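Local coordinates for protein C alpha-dehydrogenase (Sphingobium sp. SYK-6, PDB 4YAC) that binds NADH and probably acts as an NAD-dependent oxidoreductase of the short-chain dehydrogenase/reductase family, in the lignin beta-aryl ether cleavage pathway, at residues 65-71 with 117-122; 182-188 with 246-252. One frame throughout, in Å; residues are numbered along the deposited sequence.

In the fold
Both contacts belong to one Rossmann-type fold with a parallel sheet in strand order 3-2-1-4-5-6-7. Interaction 1 (65-71 with 117-122) ties the loop after edge strand 57-62, and the start of helix 68-81, to the long helix 105-133. Interaction 2 (182-188 with 246-252) adds the last strand, 248-249, at the other edge. Their centres are 22 Å apart and their nearest atoms about 8 Å apart, so they do not touch. Interaction 1 reaches the cofactor directly: the backbone N of Leu65 donates a hydrogen bond to adenine N1A of NADH. Interaction 2 stays further off, with the side chain of Pro187 about 8 Å from the bound NADH. Both contacts also meet the second subunit.

Interaction 1: 65-71 with 117-122; sequences LTDRAAY and NGVING. With NAI (1,4-dihydronicotinamide adenine dinucleotide), chain B.
Asn121 bridges the two segments: its ND2 donates to Leu65 O at 2.9 Å, and its OD1 accepts from Arg68 NE at 3.0 Å. Its CA-to-CB bond points toward 65-71, and the m rotamer sets the carboxamide between these partners. Leu65 N donates to adenine N1A of NADH at 3.1 Å. Arg68 (m, t, t) also forms a salt bridge from NH2 to Asp109 of the second subunit. Water 1 links Thr66 O (2.8 Å) to Asn121 ND2 (3.1 Å). Water 2 joins Arg68 NH2 (2.8 Å), Asn117 OD1 (2.8 Å) and Asn121 OD1 (2.9 Å). Water 3 joins Tyr71 OH and Gly118 O (both 2.7 Å). Residues 65-67 are loop; Asp67 N-caps the next helix, its OD1 accepting from Ala70 N at 3.1 Å. The CA register pairs Leu65 with Gly118 (4.9 Å), Arg68 with Asn121 (6.2 Å) and Tyr71 with Gly122 (7.1 Å). A CB on Gly122 would clash with Tyr71 OH, 3.2 Å from Gly122 CA; one on Gly118 would only be tight against Leu65 CB. Asn121 C lies over one face of the Tyr71 ring (chi1 t). The contact joins helix 68-81 to helix 105-133 beside the adenine pocket of a short-chain dehydrogenase.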
loop_
_atom_site.group_PDB
_atom_site.type_symbol
_atom_site.label_atom_id
_atom_site.label_comp_id
_atom_site.label_asym_id
_atom_site.label_seq_id
_atom_site.Cartn_x
_atom_site.Cartn_y
_atom_site.Cartn_z
ATOM N N LEU A 65 -6.442 1.307 19.469
ATOM C CA LEU A 65 -6.030 0.185 18.629
ATOM C C LEU A 65 -4.524 0.125 18.422
ATOM O O LEU A 65 -3.995 -0.914 18.014
ATOM C CB LEU A 65 -6.724 0.266 17.269
ATOM C CG LEU A 65 -8.248 0.334 17.325
ATOM C CD1 LEU A 65 -8.799 0.798 15.999
ATOM C CD2 LEU A 65 -8.842 -1.006 17.729
ATOM N N THR A 66 -3.838 1.237 18.683
ATOM C CA THR A 66 -2.386 1.284 18.526
ATOM C C THR A 66 -1.673 0.673 19.732
ATOM O O THR A 66 -0.457 0.494 19.712
ATOM C CB THR A 66 -1.886 2.739 18.314
ATOM O OG1 THR A 66 -2.026 3.492 19.527
ATOM C CG2 THR A 66 -2.667 3.414 17.192
ATOM N N ASP A 67 -2.439 0.341 20.773
ATOM C CA ASP A 67 -1.906 -0.259 21.994
ATOM C C ASP A 67 -2.092 -1.775 21.945
ATOM O O ASP A 67 -3.181 -2.280 22.209
ATOM C CB ASP A 67 -2.611 0.337 23.220
ATOM C CG ASP A 67 -1.997 -0.105 24.546
ATOM O OD1 ASP A 67 -1.468 -1.233 24.638
ATOM O OD2 ASP A 67 -2.062 0.682 25.514
ATOM N N ARG A 68 -1.020 -2.494 21.625
ATOM C CA ARG A 68 -1.097 -3.928 21.367
ATOM C C ARG A 68 -1.530 -4.705 22.603
ATOM O O ARG A 68 -2.346 -5.630 22.514
ATOM C CB ARG A 68 0.255 -4.436 20.861
ATOM C CG ARG A 68 0.538 -4.018 19.423
ATOM C CD ARG A 68 1.998 -4.151 19.046
ATOM N NE ARG A 68 2.208 -3.825 17.639
ATOM C CZ ARG A 68 3.401 -3.663 17.080
ATOM N NH1 ARG A 68 4.500 -3.793 17.809
ATOM N NH2 ARG A 68 3.496 -3.371 15.792
ATOM N N ALA A 69 -0.999 -4.321 23.759
ATOM C CA ALA A 69 -1.337 -5.005 25.002
ATOM C C ALA A 69 -2.819 -4.837 25.309
ATOM O O ALA A 69 -3.514 -5.800 25.668
ATOM C CB ALA A 69 -0.490 -4.474 26.146
ATOM N N ALA A 70 -3.306 -3.610 25.163
ATOM C CA ALA A 70 -4.710 -3.318 25.428
ATOM C C ALA A 70 -5.606 -4.016 24.417
ATOM O O ALA A 70 -6.715 -4.422 24.751
ATOM C CB ALA A 70 -4.958 -1.823 25.410
ATOM N N TYR A 71 -5.131 -4.158 23.183
ATOM C CA TYR A 71 -5.924 -4.821 22.154
ATOM C C TYR A 71 -6.163 -6.272 22.565
ATOM O O TYR A 71 -7.289 -6.768 22.510
ATOM C CB TYR A 71 -5.226 -4.747 20.789
ATOM C CG TYR A 71 -6.176 -4.745 19.609
ATOM C CD1 TYR A 71 -7.261 -5.609 19.559
ATOM C CD2 TYR A 71 -5.990 -3.871 18.546
ATOM C CE1 TYR A 71 -8.130 -5.605 18.486
ATOM C CE2 TYR A 71 -6.858 -3.860 17.461
ATOM C CZ TYR A 71 -7.927 -4.729 17.442
ATOM O OH TYR A 71 -8.789 -4.725 16.368
ATOM N N ASN A 117 -1.023 0.264 11.534
ATOM C CA ASN A 117 -0.723 -0.558 12.702
ATOM C C ASN A 117 -1.983 -0.981 13.449
ATOM O O ASN A 117 -2.027 -2.078 13.987
ATOM C CB ASN A 117 0.224 0.161 13.666
ATOM C CG ASN A 117 1.677 0.073 13.238
ATOM O OD1 ASN A 117 2.099 -0.901 12.613
ATOM N ND2 ASN A 117 2.453 1.091 13.584
ATOM N N GLY A 118 -3.006 -0.132 13.481
ATOM C CA GLY A 118 -4.246 -0.496 14.154
ATOM C C GLY A 118 -4.894 -1.714 13.519
ATOM O O GLY A 118 -5.458 -2.572 14.214
ATOM N N VAL A 119 -4.812 -1.789 12.194
ATOM C CA VAL A 119 -5.356 -2.921 11.449
ATOM C C VAL A 119 -4.467 -4.149 11.632
ATOM O O VAL A 119 -4.967 -5.253 11.874
ATOM C CB VAL A 119 -5.492 -2.591 9.948
ATOM C CG1 VAL A 119 -5.978 -3.808 9.163
ATOM C CG2 VAL A 119 -6.440 -1.419 9.745
ATOM N N ILE A 120 -3.154 -3.958 11.510
ATOM C CA ILE A 120 -2.206 -5.042 11.759
ATOM C C ILE A 120 -2.421 -5.615 13.158
ATOM O O ILE A 120 -2.460 -6.834 13.347
ATOM C CB ILE A 120 -0.745 -4.571 11.624
ATOM C CG1 ILE A 120 -0.434 -4.218 10.172
ATOM C CG2 ILE A 120 0.227 -5.656 12.104
ATOM C CD1 ILE A 120 0.861 -3.460 10.005
ATOM N N ASN A 121 -2.554 -4.727 14.137
ATOM C CA ASN A 121 -2.705 -5.146 15.525
ATOM C C ASN A 121 -3.951 -6.005 15.732
ATOM O O ASN A 121 -3.908 -7.007 16.443
ATOM C CB ASN A 121 -2.754 -3.932 16.452
ATOM C CG ASN A 121 -1.413 -3.221 16.565
ATOM O OD1 ASN A 121 -0.371 -3.755 16.172
ATOM N ND2 ASN A 121 -1.437 -2.011 17.119
ATOM N N GLY A 122 -5.057 -5.621 15.108
ATOM C CA GLY A 122 -6.277 -6.404 15.211
ATOM C C GLY A 122 -6.128 -7.752 14.540
ATOM O O GLY A 122 -6.482 -8.788 15.112
HETATM P PA NAI B . -15.478 9.012 12.504
HETATM O O1A NAI B . -14.786 10.169 13.180
HETATM O O2A NAI B . -16.980 9.325 12.379
HETATM O O5B NAI B . -15.279 7.702 13.352
HETATM C C5B NAI B . -13.991 7.276 13.658
HETATM C C4B NAI B . -14.009 6.534 14.928
HETATM O O4B NAI B . -12.728 5.833 15.065
HETATM C C3B NAI B . -14.149 7.430 16.068
HETATM O O3B NAI B . -15.138 6.952 16.970
HETATM C C2B NAI B . -12.850 7.468 16.691
HETATM O O2B NAI B . -12.946 7.735 18.104
HETATM C C1B NAI B . -12.293 6.158 16.424
HETATM N N9A NAI B . -10.862 6.108 16.549
HETATM C C8A NAI B . -9.933 6.977 16.062
HETATM N N7A NAI B . -8.697 6.580 16.409
HETATM C C5A NAI B . -8.791 5.424 17.138
HETATM C C6A NAI B . -7.903 4.553 17.759
HETATM N N6A NAI B . -6.490 4.772 17.732
HETATM N N1A NAI B . -8.380 3.462 18.421
HETATM C C2A NAI B . -9.699 3.204 18.492
HETATM N N3A NAI B . -10.591 4.017 17.900
HETATM C C4A NAI B . -10.175 5.121 17.230
HETATM O O3 NAI B . -14.862 8.766 11.107
HETATM P PN NAI B . -15.703 8.116 9.907
HETATM O O1N NAI B . -16.838 9.052 9.522
HETATM O O2N NAI B . -14.734 7.891 8.650
HETATM O O5D NAI B . -16.289 6.751 10.349
HETATM O O HOH W 1 0.850 0.013 17.316
HETATM O O HOH W 2 1.367 -3.231 13.974
HETATM O O HOH W 3 -8.006 -3.470 14.119
#

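Interaction 2: 182-188 with 246-252; sequences VSLLCPG and RFWVLPY
Segments 182-188 and 246-252 run parallel. Residues 182-185 and 248-249 are strand. Leu184 pairs with Trp248 (CA-CA 5.5 Å) and Leu185 with Val249 (4.6 Å). Three backbone hydrogen bonds set the register: Leu184 N to Phe247 O at 2.7 Å, Val249 N to Leu184 O at 2.9 Å, and Cys186 N to Val249 O at 3.1 Å. Phe247 CA makes a CA-H...O contact with Val182 O (3.5 Å). Pro251 centres an inverse gamma turn. This pairing adds the seventh strand to the edge of the parallel Rossmann sheet, with strand 180-185 between it and strand 137-142. Ser183 (m) donates from OG to Arg246 O at 2.7 Å; OG is also hydrogen-bonded to His138. Leu184 and Trp248 share one face. Leu184 CD2 lies 3.6 Å from Trp248 CZ3, and Leu184 CB sits over a face of the Phe247 ring, 4.1 Å from CZ. Trp248 NE1 is hydrogen-bonded to Glu265 of the second subunit. On the other face, Leu185 CD1 meets Val249 CG1 at 3.6 Å, and helix 231-243 covers both. Cys186 CB touches Leu250 CD2 at 3.5 Å. The Tyr252 CA-to-CB bond points toward 182-188, and its OH accepts a weak hydrogen bond from Gly188 N at 3.4 Å.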
loop_
_atom_site.group_PDB
_atom_site.type_symbol
_atom_site.label_atom_id
_atom_site.label_comp_id
_atom_site.label_asym_id
_atom_site.label_seq_id
_atom_site.Cartn_x
_atom_site.Cartn_y
_atom_site.Cartn_z
ATOM N N VAL A 182 -12.257 -13.209 3.754
ATOM C CA VAL A 182 -11.662 -11.882 3.772
ATOM C C VAL A 182 -12.459 -10.947 2.872
ATOM O O VAL A 182 -12.809 -11.311 1.747
ATOM C CB VAL A 182 -10.195 -11.909 3.304
ATOM C CG1 VAL A 182 -9.573 -10.524 3.412
ATOM C CG2 VAL A 182 -9.387 -12.908 4.117
ATOM N N SER A 183 -12.750 -9.751 3.381
ATOM C CA SER A 183 -13.398 -8.705 2.601
ATOM C C SER A 183 -12.639 -7.393 2.719
ATOM O O SER A 183 -12.150 -7.035 3.791
ATOM C CB SER A 183 -14.844 -8.496 3.054
ATOM O OG SER A 183 -15.629 -9.653 2.808
ATOM N N LEU A 184 -12.553 -6.687 1.594
ATOM C CA LEU A 184 -11.941 -5.370 1.537
ATOM C C LEU A 184 -12.962 -4.353 1.047
ATOM O O LEU A 184 -13.333 -4.346 -0.128
ATOM C CB LEU A 184 -10.712 -5.382 0.621
ATOM C CG LEU A 184 -9.990 -4.052 0.416
ATOM C CD1 LEU A 184 -9.398 -3.542 1.725
ATOM C CD2 LEU A 184 -8.909 -4.224 -0.636
ATOM N N LEU A 185 -13.420 -3.509 1.965
ATOM C CA LEU A 185 -14.355 -2.435 1.650
ATOM C C LEU A 185 -13.596 -1.149 1.354
ATOM O O LEU A 185 -12.742 -0.741 2.136
ATOM C CB LEU A 185 -15.327 -2.213 2.810
ATOM C CG LEU A 185 -16.265 -1.008 2.703
ATOM C CD1 LEU A 185 -17.259 -1.179 1.558
ATOM C CD2 LEU A 185 -16.981 -0.779 4.024
ATOM N N CYS A 186 -13.921 -0.517 0.229
ATOM C CA CYS A 186 -13.290 0.736 -0.173
ATOM C C CYS A 186 -14.333 1.825 -0.386
ATOM O O CYS A 186 -14.782 2.041 -1.513
ATOM C CB CYS A 186 -12.477 0.544 -1.452
ATOM S SG CYS A 186 -11.065 -0.566 -1.265
ATOM N N PRO A 187 -14.726 2.515 0.696
ATOM C CA PRO A 187 -15.681 3.621 0.566
ATOM C C PRO A 187 -15.117 4.771 -0.257
ATOM O O PRO A 187 -13.897 4.905 -0.356
ATOM C CB PRO A 187 -15.914 4.062 2.015
ATOM C CG PRO A 187 -15.453 2.918 2.859
ATOM C CD PRO A 187 -14.337 2.291 2.098
ATOM N N GLY A 188 -15.990 5.581 -0.845
ATOM C CA GLY A 188 -15.561 6.816 -1.470
ATOM C C GLY A 188 -15.310 7.840 -0.384
ATOM O O GLY A 188 -14.239 7.864 0.221
ATOM N N ARG A 246 -17.454 -12.170 -0.225
ATOM C CA ARG A 246 -16.916 -11.384 -1.331
ATOM C C ARG A 246 -15.703 -10.586 -0.888
ATOM O O ARG A 246 -15.725 -9.944 0.163
ATOM C CB ARG A 246 -17.977 -10.436 -1.882
ATOM C CG ARG A 246 -19.248 -11.129 -2.303
ATOM C CD ARG A 246 -19.966 -10.339 -3.372
ATOM N NE ARG A 246 -21.240 -10.962 -3.721
ATOM C CZ ARG A 246 -22.421 -10.591 -3.235
ATOM N NH1 ARG A 246 -22.516 -9.585 -2.381
ATOM N NH2 ARG A 246 -23.521 -11.225 -3.613
ATOM N N PHE A 247 -14.648 -10.611 -1.695
ATOM C CA PHE A 247 -13.430 -9.899 -1.340
ATOM C C PHE A 247 -13.477 -8.430 -1.734
ATOM O O PHE A 247 -13.317 -7.554 -0.886
ATOM C CB PHE A 247 -12.209 -10.538 -1.984
ATOM C CG PHE A 247 -10.940 -9.808 -1.668
ATOM C CD1 PHE A 247 -10.374 -9.908 -0.408
ATOM C CD2 PHE A 247 -10.335 -8.993 -2.609
ATOM C CE1 PHE A 247 -9.216 -9.228 -0.097
ATOM C CE2 PHE A 247 -9.173 -8.310 -2.303
ATOM C CZ PHE A 247 -8.614 -8.427 -1.047
ATOM N N TRP A 248 -13.663 -8.165 -3.025
ATOM C CA TRP A 248 -13.716 -6.793 -3.524
ATOM C C TRP A 248 -15.075 -6.158 -3.260
ATOM O O TRP A 248 -16.036 -6.417 -3.983
ATOM C CB TRP A 248 -13.421 -6.740 -5.026
ATOM C CG TRP A 248 -12.020 -7.107 -5.400
ATOM C CD1 TRP A 248 -11.629 -8.170 -6.161
ATOM C CD2 TRP A 248 -10.821 -6.411 -5.036
ATOM N NE1 TRP A 248 -10.262 -8.178 -6.294
ATOM C CE2 TRP A 248 -9.742 -7.109 -5.611
ATOM C CE3 TRP A 248 -10.555 -5.265 -4.281
ATOM C CZ2 TRP A 248 -8.419 -6.701 -5.457
ATOM C CZ3 TRP A 248 -9.240 -4.860 -4.128
ATOM C CH2 TRP A 248 -8.190 -5.578 -4.712
ATOM N N VAL A 249 -15.154 -5.329 -2.225
ATOM C CA VAL A 249 -16.380 -4.600 -1.925
ATOM C C VAL A 249 -16.188 -3.149 -2.351
ATOM O O VAL A 249 -15.799 -2.289 -1.558
ATOM C CB VAL A 249 -16.759 -4.691 -0.433
ATOM C CG1 VAL A 249 -18.185 -4.198 -0.220
ATOM C CG2 VAL A 249 -16.628 -6.129 0.062
ATOM N N LEU A 250 -16.463 -2.908 -3.630
ATOM C CA LEU A 250 -16.270 -1.614 -4.273
ATOM C C LEU A 250 -17.578 -1.195 -4.939
ATOM O O LEU A 250 -17.717 -1.295 -6.155
ATOM C CB LEU A 250 -15.147 -1.693 -5.315
ATOM C CG LEU A 250 -13.900 -2.509 -4.967
ATOM C CD1 LEU A 250 -13.127 -2.847 -6.229
ATOM C CD2 LEU A 250 -13.023 -1.758 -3.997
ATOM N N PRO A 251 -18.551 -0.729 -4.146
ATOM C CA PRO A 251 -19.898 -0.566 -4.703
ATOM C C PRO A 251 -20.094 0.717 -5.522
ATOM O O PRO A 251 -21.099 1.408 -5.352
ATOM C CB PRO A 251 -20.778 -0.575 -3.450
ATOM C CG PRO A 251 -19.922 -0.002 -2.386
ATOM C CD PRO A 251 -18.502 -0.403 -2.709
ATOM N N TYR A 252 -19.155 1.006 -6.420
ATOM C CA TYR A 252 -19.213 2.216 -7.239
ATOM C C TYR A 252 -18.832 1.935 -8.691
ATOM O O TYR A 252 -17.667 2.074 -9.067
ATOM C CB TYR A 252 -18.294 3.292 -6.656
ATOM C CG TYR A 252 -18.448 3.439 -5.166
ATOM C CD1 TYR A 252 -19.631 3.908 -4.617
ATOM C CD2 TYR A 252 -17.418 3.092 -4.305
ATOM C CE1 TYR A 252 -19.784 4.030 -3.256
ATOM C CE2 TYR A 252 -17.560 3.218 -2.939
ATOM C CZ TYR A 252 -18.746 3.689 -2.421
ATOM O OH TYR A 252 -18.905 3.822 -1.063
#